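Local atomic coordinates of replicative DNA helicase (Nostoc punctiforme, PDB entry 4O1R), a protein that probably catalyses its own excision, as an intein interrupting a replicative DNA helicase, joining the flanking protein segments in the process of protein splicing. Residues Phe60-Arg65 and Lys85-Leu90; Val122-Val127 and His131-Asn136; Gly7-Thr12 and Arg68-Thr73. All blocks are in the same frame, centred on the assembly; numbering follows the deposited sequence.

Contact 1 of 3, residues Phe60-Arg65 and Lys85-Leu90; sequences FTLTTR and KRLDEL
Leu-87 meets Phe-60 and Leu-62 through apolar contacts. Its CD2 comes closest at the root of the aromatic side chain, 3.5 Å from Phe-60 CB. The same methyl lies 3.7 Å from Phe-60 CG, obliquely placed against the ring. CD1 of Leu-87 sits 3.9 Å from Phe-60 CB and only loosely, at 4.3 Å, from Leu-62 CB. CG anti to the backbone N (chi1 178°) carries both methyls of Leu-87 to the Phe-60 side chain.

Leu-90 adds a second apolar touch, methyl against methyl at roughly a right angle, with its CD1 3.8 Å from Leu-62 CD1. Leu-90 N hydrogen-bonds to Leu-87 O at 3.1 Å across the 3-10 turn.

No polar bond crosses between the segments; within 85-90, Arg-86 grips Asp-88 side-on with NE and NH2, one nitrogen to each carboxylate oxygen, and the NE to OD1 bond is nearly straight (174°).

Phe-78 touches Leu-87, Leu-96 touches Leu-62 and Leu-90, and Ile-111 touches Leu-90. Hydrocarbon packing alone thus joins the large antiparallel sheet of the intein fold, through strand 57-64, to the turn after edge strand 83-86 of the four-stranded sheet, while the salt bridge links Arg-86 and Asp-88 within the turn.

Contact 2 of 3, residues Val122-Val127 and His131-Asn136; sequences VFDLTV and HNFVAN
Leu-125 lies over one face of the Phe-133 ring, in a CH-pi contact: CD1 stands 3.9 Å from the centroid of the Phe-133 ring, only 13° off its normal. CB of Leu-125 covers the rim of that face, 3.8 Å from Phe-133 CE1. A different approach is made by Asp-124, whose OD1 meets the ring edge in plane, 3.8 Å from Phe-133 CE1; an oxygen placed there faces the weakly positive hydrogens of the ring. Val-127 closes on the ring obliquely, with CG2 4.0 Å from Phe-133 CD1. Phe-133 reaches all three because its CG sits between the backbone N and the carbonyl carbon (chi1 60°).

Near the turn the backbones join directly. His-131 N donates to Val-127 O at 2.9 Å, a bent bond (133° at the hydrogen) that closes the short connection between the segments. The Val-127 side chain also packs on backbone, CG1 lying 3.6 Å from Asn-132 O, a buried carbonyl oxygen without a hydrogen-bond partner in the model.

The contact lies deep in the intein fold. Asn-142 OD1 bonds Val-127 N, linking this end to the C-terminus. Strand 106-126 pairs with 42-55, while strand 132-135 edges a separate sheet beside 138-141; Phe-133 also touches Val-33, from strand 31-37 of the first sheet, and Val-140 of the second, which places its ring where the two sheets meet.

Contact 3 of 3, residues Gly7-Thr12 and Arg68-Thr73; sequences GDSLVT and RKIRAT
The Ser-9 side chain leaves the backbone toward strand 69-72, and OG is its nearest atom, 4.3 Å from Ile-70 CG1. OG is also near the carbonyl of Arg-71, too far for a direct bond at 4.1 Å from Arg-71 O. Ile-70 presents CG1 because that branch is anti to its backbone N (chi1 -166°), while its side chain continues to Ile-138 and Val-140.

A water spans the gap. It donates to Ser-9 OG at 2.7 Å and accepts from Arg-71 N at 2.8 Å. Since Ser-9 OG and Arg-71 N are 4.9 Å apart, one water fits the interval. The serine hydroxyl is further engaged by Ala-6 O, so OG has two hydrogen-bond partners, the water and Ala-6 O.

Strands 10-12 and 69-72 belong to different sheets of the intein fold, and the bridge runs from the residue before strand 10-12 to strand 69-72. At the end of the second segment, Thr-73 OG1 bonds Ala-4 N and Asn-75 OD1; Thr-73 is consistent with the leading threonine of the TxxH motif of inteins, which acts at the N-terminal splice junction.

The backbone of Arg-71 holds the water while its guanidinium is committed to Ser-117 O and Glu-120.

How the contacts relate
Contacts 1 and 3 draw on neighbouring antiparallel strands: 57-64 and 69-72 are laced by probable hydrogen bonds such as Leu-62 N to Ile-70 O, 2.9 Å, although the contact centres are 12 Å apart. Contact 3 also touches contact 2, centres 9 Å apart, where Asn-136 spans both segments of contact 3: its OD1 is 2.8 Å from Leu-10 N, and its ND2 bonds Lys-69 O. Contacts 1 and 2 do not touch, their nearest atoms being about 7 Å apart. Contacts 2 and 3 include residues bonded to Asn-142 and Ala-4, near the presumed splice junctions. In contact 1 the Leu-90 side chain is about 8 Å from a bound sodium ion; Thr-91 and Pro-92, just after it, form a sodium site.

Contact 1 of 3, residues Phe60-Arg65 and Lys85-Leu90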
loop_
_atom_site.group_PDB
_atom_site.type_symbol
_atom_site.label_atom_id
_atom_site.label_comp_id
_atom_site.label_asym_id
_atom_site.label_seq_id
_atom_site.Cartn_x
_atom_site.Cartn_y
_atom_site.Cartn_z
ATOM N N PHE A 60 -5.822 -8.358 -7.537
ATOM C CA PHE A 60 -6.638 -7.408 -8.294
ATOM C C PHE A 60 -5.802 -6.175 -8.572
ATOM O O PHE A 60 -5.103 -5.696 -7.684
ATOM C CB PHE A 60 -7.877 -7.012 -7.484
ATOM C CG PHE A 60 -8.832 -8.149 -7.265
ATOM C CD1 PHE A 60 -8.587 -9.092 -6.262
ATOM C CD2 PHE A 60 -9.950 -8.303 -8.077
ATOM C CE1 PHE A 60 -9.444 -10.178 -6.067
ATOM C CE2 PHE A 60 -10.815 -9.390 -7.889
ATOM C CZ PHE A 60 -10.557 -10.313 -6.885
ATOM N N THR A 61 -5.885 -5.670 -9.801
ATOM C CA THR A 61 -5.229 -4.414 -10.176
ATOM C C THR A 61 -6.201 -3.270 -9.969
ATOM O O THR A 61 -7.300 -3.257 -10.549
ATOM C CB THR A 61 -4.781 -4.451 -11.628
ATOM O OG1 THR A 61 -3.947 -5.596 -11.811
ATOM C CG2 THR A 61 -3.978 -3.206 -11.990
ATOM N N LEU A 62 -5.803 -2.329 -9.127
ATOM C CA LEU A 62 -6.591 -1.138 -8.856
ATOM C C LEU A 62 -5.878 0.051 -9.477
ATOM O O LEU A 62 -4.675 0.207 -9.277
ATOM C CB LEU A 62 -6.744 -0.977 -7.347
ATOM C CG LEU A 62 -7.550 0.227 -6.848
ATOM C CD1 LEU A 62 -8.202 -0.115 -5.523
ATOM C CD2 LEU A 62 -6.658 1.456 -6.719
ATOM N N THR A 63 -6.614 0.862 -10.238
ATOM C CA THR A 63 -6.043 2.040 -10.898
ATOM C C THR A 63 -6.822 3.277 -10.497
ATOM O O THR A 63 -8.055 3.234 -10.415
ATOM C CB THR A 63 -6.077 1.870 -12.432
ATOM O OG1 THR A 63 -5.450 0.632 -12.780
ATOM C CG2 THR A 63 -5.346 3.004 -13.150
ATOM N N THR A 64 -6.110 4.376 -10.254
ATOM C CA THR A 64 -6.756 5.632 -9.885
ATOM C C THR A 64 -6.758 6.611 -11.062
ATOM O O THR A 64 -6.044 6.424 -12.055
ATOM C CB THR A 64 -6.082 6.296 -8.656
ATOM O OG1 THR A 64 -4.820 6.859 -9.049
ATOM C CG2 THR A 64 -5.881 5.293 -7.510
ATOM N N ARG A 65 -7.528 7.687 -10.913
ATOM C CA ARG A 65 -7.688 8.707 -11.953
ATOM C C ARG A 65 -6.369 9.395 -12.321
ATOM O O ARG A 65 -6.155 9.715 -13.493
ATOM C CB ARG A 65 -8.756 9.717 -11.523
ATOM C CG ARG A 65 -9.099 10.806 -12.543
ATOM C CD ARG A 65 -10.316 11.644 -12.080
ATOM N NE ARG A 65 -10.122 12.230 -10.742
ATOM C CZ ARG A 65 -11.102 12.646 -9.932
ATOM N NH1 ARG A 65 -12.378 12.568 -10.295
ATOM N NH2 ARG A 65 -10.800 13.139 -8.737
ATOM N N LYS A 85 -11.168 0.161 4.024
ATOM C CA LYS A 85 -12.029 -0.817 3.346
ATOM C C LYS A 85 -11.189 -1.810 2.559
ATOM O O LYS A 85 -10.171 -1.442 1.950
ATOM C CB LYS A 85 -12.974 -0.122 2.357
ATOM C CG LYS A 85 -13.978 0.834 2.985
ATOM C CD LYS A 85 -15.120 1.077 2.037
ATOM C CE LYS A 85 -16.129 2.003 2.645
ATOM N NZ LYS A 85 -17.157 2.344 1.628
ATOM N N ARG A 86 -11.615 -3.067 2.584
ATOM C CA ARG A 86 -11.028 -4.091 1.723
ATOM C C ARG A 86 -11.162 -3.708 0.259
ATOM O O ARG A 86 -12.183 -3.133 -0.156
ATOM C CB ARG A 86 -11.771 -5.405 1.920
ATOM C CG ARG A 86 -11.650 -6.015 3.307
ATOM C CD ARG A 86 -12.681 -7.118 3.495
ATOM N NE ARG A 86 -12.523 -8.174 2.485
ATOM C CZ ARG A 86 -12.105 -9.412 2.731
ATOM N NH1 ARG A 86 -11.755 -9.778 3.960
ATOM N NH2 ARG A 86 -12.015 -10.273 1.718
ATOM N N LEU A 87 -10.153 -4.056 -0.532
ATOM C CA LEU A 87 -10.221 -3.859 -1.971
ATOM C C LEU A 87 -11.521 -4.439 -2.549
ATOM O O LEU A 87 -12.178 -3.800 -3.392
ATOM C CB LEU A 87 -8.980 -4.467 -2.657
ATOM C CG LEU A 87 -8.954 -4.370 -4.193
ATOM C CD1 LEU A 87 -7.516 -4.308 -4.705
ATOM C CD2 LEU A 87 -9.706 -5.537 -4.842
ATOM N N ASP A 88 -11.907 -5.627 -2.078
ATOM C CA ASP A 88 -13.095 -6.272 -2.620
ATOM C C ASP A 88 -14.410 -5.718 -2.063
ATOM O O ASP A 88 -15.481 -6.255 -2.363
ATOM C CB ASP A 88 -12.989 -7.806 -2.531
ATOM C CG ASP A 88 -12.932 -8.329 -1.114
ATOM O OD1 ASP A 88 -13.313 -7.617 -0.162
ATOM O OD2 ASP A 88 -12.497 -9.495 -0.951
ATOM N N GLU A 89 -14.315 -4.609 -1.310
ATOM C CA GLU A 89 -15.496 -3.833 -0.912
ATOM C C GLU A 89 -15.524 -2.431 -1.528
ATOM O O GLU A 89 -16.454 -1.671 -1.288
ATOM C CB GLU A 89 -15.592 -3.752 0.615
ATOM C CG GLU A 89 -15.849 -5.131 1.271
ATOM C CD GLU A 89 -17.243 -5.733 0.972
ATOM O OE1 GLU A 89 -18.209 -4.979 0.725
ATOM O OE2 GLU A 89 -17.380 -6.978 0.983
ATOM N N LEU A 90 -14.528 -2.103 -2.347
ATOM C CA LEU A 90 -14.474 -0.792 -2.986
ATOM C C LEU A 90 -15.329 -0.764 -4.238
ATOM O O LEU A 90 -15.511 -1.783 -4.914
ATOM C CB LEU A 90 -13.031 -0.438 -3.342
ATOM C CG LEU A 90 -12.087 -0.250 -2.152
ATOM C CD1 LEU A 90 -10.659 -0.126 -2.637
ATOM C CD2 LEU A 90 -12.476 0.991 -1.363
#

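Contact 2 of 3, residues Val122-Val127 and His131-Asn136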
loop_
_atom_site.group_PDB
_atom_site.type_symbol
_atom_site.label_atom_id
_atom_site.label_comp_id
_atom_site.label_asym_id
_atom_site.label_seq_id
_atom_site.Cartn_x
_atom_site.Cartn_y
_atom_site.Cartn_z
ATOM N N VAL A 122 2.617 -13.316 -3.151
ATOM C CA VAL A 122 2.315 -12.003 -2.590
ATOM C C VAL A 122 3.050 -11.803 -1.268
ATOM O O VAL A 122 3.451 -12.772 -0.611
ATOM C CB VAL A 122 0.787 -11.762 -2.447
ATOM C CG1 VAL A 122 0.133 -11.684 -3.807
ATOM C CG2 VAL A 122 0.142 -12.838 -1.607
ATOM N N PHE A 123 3.234 -10.535 -0.903
ATOM C CA PHE A 123 4.163 -10.128 0.149
ATOM C C PHE A 123 3.563 -9.033 0.992
ATOM O O PHE A 123 2.709 -8.264 0.543
ATOM C CB PHE A 123 5.464 -9.607 -0.487
ATOM C CG PHE A 123 6.137 -10.609 -1.375
ATOM C CD1 PHE A 123 5.759 -10.743 -2.713
ATOM C CD2 PHE A 123 7.139 -11.434 -0.876
ATOM C CE1 PHE A 123 6.362 -11.689 -3.539
ATOM C CE2 PHE A 123 7.752 -12.372 -1.700
ATOM C CZ PHE A 123 7.365 -12.494 -3.031
ATOM N N ASP A 124 4.055 -8.931 2.215
ATOM C CA ASP A 124 3.581 -7.895 3.119
ATOM C C ASP A 124 4.713 -7.433 4.021
ATOM O O ASP A 124 5.752 -8.102 4.143
ATOM C CB ASP A 124 2.403 -8.444 3.953
ATOM C CG ASP A 124 1.607 -7.359 4.674
ATOM O OD1 ASP A 124 1.629 -6.178 4.250
ATOM O OD2 ASP A 124 0.925 -7.703 5.665
ATOM N N LEU A 125 4.486 -6.263 4.621
ATOM C CA LEU A 125 5.374 -5.666 5.616
ATOM C C LEU A 125 4.608 -5.470 6.892
ATOM O O LEU A 125 3.443 -5.092 6.859
ATOM C CB LEU A 125 5.852 -4.289 5.160
ATOM C CG LEU A 125 6.506 -4.141 3.791
ATOM C CD1 LEU A 125 6.951 -2.701 3.557
ATOM C CD2 LEU A 125 7.680 -5.086 3.664
ATOM N N THR A 126 5.274 -5.687 8.016
ATOM C CA THR A 126 4.703 -5.327 9.317
ATOM C C THR A 126 5.294 -4.003 9.760
ATOM O O THR A 126 6.526 -3.844 9.808
ATOM C CB THR A 126 5.001 -6.394 10.365
ATOM O OG1 THR A 126 6.412 -6.517 10.548
ATOM C CG2 THR A 126 4.443 -7.719 9.925
ATOM N N VAL A 127 4.404 -3.061 10.056
ATOM C CA VAL A 127 4.765 -1.721 10.515
ATOM C C VAL A 127 4.120 -1.551 11.903
ATOM O O VAL A 127 2.963 -1.132 12.011
ATOM C CB VAL A 127 4.288 -0.642 9.510
ATOM C CG1 VAL A 127 4.648 0.760 9.980
ATOM C CG2 VAL A 127 4.857 -0.908 8.102
ATOM N N HIS A 131 0.883 0.823 11.421
ATOM C CA HIS A 131 0.151 -0.302 10.804
ATOM C C HIS A 131 -0.271 -0.066 9.349
ATOM O O HIS A 131 -1.233 -0.661 8.868
ATOM C CB HIS A 131 -1.061 -0.716 11.656
ATOM C CG HIS A 131 -0.730 -0.966 13.096
ATOM N ND1 HIS A 131 0.004 -2.056 13.512
ATOM C CD2 HIS A 131 -1.034 -0.265 14.214
ATOM C CE1 HIS A 131 0.133 -2.018 14.827
ATOM N NE2 HIS A 131 -0.481 -0.937 15.276
ATOM N N ASN A 132 0.475 0.775 8.643
ATOM C CA ASN A 132 0.216 1.040 7.230
ATOM C C ASN A 132 1.500 1.490 6.579
ATOM O O ASN A 132 2.483 1.789 7.258
ATOM C CB ASN A 132 -0.925 2.067 7.030
ATOM C CG ASN A 132 -0.490 3.514 7.276
ATOM O OD1 ASN A 132 0.110 4.159 6.414
ATOM N ND2 ASN A 132 -0.831 4.034 8.448
ATOM N N PHE A 133 1.515 1.503 5.260
ATOM C CA PHE A 133 2.669 2.025 4.557
ATOM C C PHE A 133 2.268 2.427 3.158
ATOM O O PHE A 133 1.167 2.081 2.694
ATOM C CB PHE A 133 3.849 1.026 4.543
ATOM C CG PHE A 133 3.544 -0.297 3.882
ATOM C CD1 PHE A 133 2.941 -1.327 4.611
ATOM C CD2 PHE A 133 3.893 -0.541 2.550
ATOM C CE1 PHE A 133 2.666 -2.572 4.010
ATOM C CE2 PHE A 133 3.626 -1.777 1.946
ATOM C CZ PHE A 133 3.008 -2.789 2.675
ATOM N N VAL A 134 3.158 3.161 2.500
ATOM C CA VAL A 134 2.956 3.567 1.117
ATOM C C VAL A 134 3.589 2.556 0.167
ATOM O O VAL A 134 4.774 2.245 0.283
ATOM C CB VAL A 134 3.524 4.974 0.856
ATOM C CG1 VAL A 134 3.314 5.357 -0.600
ATOM C CG2 VAL A 134 2.900 5.994 1.803
ATOM N N ALA A 135 2.795 2.042 -0.769
ATOM C CA ALA A 135 3.274 1.127 -1.797
ATOM C C ALA A 135 2.737 1.585 -3.140
ATOM O O ALA A 135 1.542 1.891 -3.263
ATOM C CB ALA A 135 2.836 -0.293 -1.497
ATOM N N ASN A 136 3.610 1.653 -4.143
ATOM C CA ASN A 136 3.223 2.203 -5.439
ATOM C C ASN A 136 2.528 3.551 -5.288
ATOM O O ASN A 136 1.594 3.887 -6.025
ATOM C CB ASN A 136 2.352 1.218 -6.240
ATOM C CG ASN A 136 3.171 0.204 -7.007
ATOM O OD1 ASN A 136 4.389 0.084 -6.829
ATOM N ND2 ASN A 136 2.507 -0.525 -7.887
#

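Contact 3 of 3, residues Gly7-Thr12 and Arg68-Thr73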
loop_
_atom_site.group_PDB
_atom_site.type_symbol
_atom_site.label_atom_id
_atom_site.label_comp_id
_atom_site.label_asym_id
_atom_site.label_seq_id
_atom_site.Cartn_x
_atom_site.Cartn_y
_atom_site.Cartn_z
ATOM N N GLY A 7 4.719 -8.773 -5.719
ATOM C CA GLY A 7 6.143 -8.612 -5.392
ATOM C C GLY A 7 6.835 -7.411 -6.000
ATOM O O GLY A 7 7.825 -6.918 -5.434
ATOM N N ASP A 8 6.306 -6.912 -7.122
ATOM C CA ASP A 8 6.903 -5.755 -7.779
ATOM C C ASP A 8 6.398 -4.425 -7.231
ATOM O O ASP A 8 6.826 -3.369 -7.684
ATOM C CB ASP A 8 6.759 -5.807 -9.313
ATOM C CG ASP A 8 5.329 -5.877 -9.785
ATOM O OD1 ASP A 8 4.432 -6.205 -8.988
ATOM O OD2 ASP A 8 5.115 -5.636 -10.996
ATOM N N SER A 9 5.501 -4.476 -6.249
ATOM C CA SER A 9 5.016 -3.255 -5.598
ATOM C C SER A 9 6.187 -2.496 -4.981
ATOM O O SER A 9 6.986 -3.083 -4.268
ATOM C CB SER A 9 4.006 -3.587 -4.500
ATOM O OG SER A 9 2.923 -4.363 -5.004
ATOM N N LEU A 10 6.275 -1.198 -5.243
ATOM C CA LEU A 10 7.435 -0.416 -4.814
ATOM C C LEU A 10 7.211 0.280 -3.489
ATOM O O LEU A 10 6.206 0.978 -3.302
ATOM C CB LEU A 10 7.762 0.639 -5.864
ATOM C CG LEU A 10 8.185 0.123 -7.229
ATOM C CD1 LEU A 10 8.352 1.275 -8.200
ATOM C CD2 LEU A 10 9.481 -0.668 -7.122
ATOM N N VAL A 11 8.148 0.098 -2.566
ATOM C CA VAL A 11 8.154 0.868 -1.334
ATOM C C VAL A 11 9.392 1.761 -1.320
ATOM O O VAL A 11 10.426 1.397 -1.879
ATOM C CB VAL A 11 8.230 -0.153 -0.169
ATOM C CG1 VAL A 11 8.084 0.517 1.156
ATOM C CG2 VAL A 11 7.166 -1.269 -0.348
ATOM N N THR A 12 9.289 2.923 -0.690
ATOM C CA THR A 12 10.414 3.868 -0.661
ATOM C C THR A 12 11.177 3.784 0.641
ATOM O O THR A 12 10.602 3.990 1.716
ATOM C CB THR A 12 9.942 5.317 -0.880
ATOM O OG1 THR A 12 9.270 5.380 -2.137
ATOM C CG2 THR A 12 11.123 6.298 -0.884
ATOM N N ARG A 68 -2.217 6.152 -10.736
ATOM C CA ARG A 68 -1.531 5.258 -9.803
ATOM C C ARG A 68 -2.156 3.876 -9.888
ATOM O O ARG A 68 -3.338 3.748 -10.200
ATOM C CB ARG A 68 -1.575 5.831 -8.400
ATOM C CG ARG A 68 -1.048 7.259 -8.432
ATOM C CD ARG A 68 -0.255 7.626 -7.252
ATOM N NE ARG A 68 0.053 9.055 -7.306
ATOM C CZ ARG A 68 0.295 9.799 -6.234
ATOM N NH1 ARG A 68 0.272 9.259 -5.012
ATOM N NH2 ARG A 68 0.564 11.087 -6.390
ATOM N N LYS A 69 -1.351 2.846 -9.676
ATOM C CA LYS A 69 -1.793 1.478 -9.923
ATOM C C LYS A 69 -1.116 0.567 -8.922
ATOM O O LYS A 69 0.074 0.741 -8.627
ATOM C CB LYS A 69 -1.360 1.049 -11.328
ATOM C CG LYS A 69 -1.970 -0.245 -11.824
ATOM C CD LYS A 69 -1.373 -0.641 -13.165
ATOM C CE LYS A 69 -1.876 0.222 -14.301
ATOM N NZ LYS A 69 -1.389 -0.292 -15.610
ATOM N N ILE A 70 -1.859 -0.406 -8.410
ATOM C CA ILE A 70 -1.298 -1.380 -7.487
ATOM C C ILE A 70 -2.020 -2.697 -7.667
ATOM O O ILE A 70 -3.182 -2.720 -8.078
ATOM C CB ILE A 70 -1.380 -0.863 -6.025
ATOM C CG1 ILE A 70 -0.498 -1.680 -5.064
ATOM C CG2 ILE A 70 -2.845 -0.775 -5.561
ATOM C CD1 ILE A 70 -0.396 -1.038 -3.679
ATOM N N ARG A 71 -1.325 -3.787 -7.361
ATOM C CA ARG A 71 -1.917 -5.128 -7.412
ATOM C C ARG A 71 -1.910 -5.708 -6.016
ATOM O O ARG A 71 -0.850 -5.895 -5.419
ATOM C CB ARG A 71 -1.177 -6.029 -8.408
ATOM C CG ARG A 71 -1.373 -5.490 -9.828
ATOM C CD ARG A 71 -0.574 -6.218 -10.864
ATOM N NE ARG A 71 -1.100 -7.552 -11.081
ATOM C CZ ARG A 71 -0.368 -8.658 -11.059
ATOM N NH1 ARG A 71 0.939 -8.583 -10.834
ATOM N NH2 ARG A 71 -0.947 -9.832 -11.277
ATOM N N ALA A 72 -3.112 -5.969 -5.492
ATOM C CA ALA A 72 -3.292 -6.362 -4.105
ATOM C C ALA A 72 -4.317 -7.470 -3.971
ATOM O O ALA A 72 -5.169 -7.661 -4.837
ATOM C CB ALA A 72 -3.716 -5.152 -3.252
ATOM N N THR A 73 -4.236 -8.198 -2.868
ATOM C CA THR A 73 -5.265 -9.199 -2.589
ATOM C C THR A 73 -6.608 -8.527 -2.278
ATOM O O THR A 73 -6.663 -7.349 -1.915
ATOM C CB THR A 73 -4.853 -10.110 -1.439
ATOM O OG1 THR A 73 -4.631 -9.316 -0.267
ATOM C CG2 THR A 73 -3.580 -10.887 -1.768
HETATM O O HOH W 1 1.460 -3.657 -7.183
#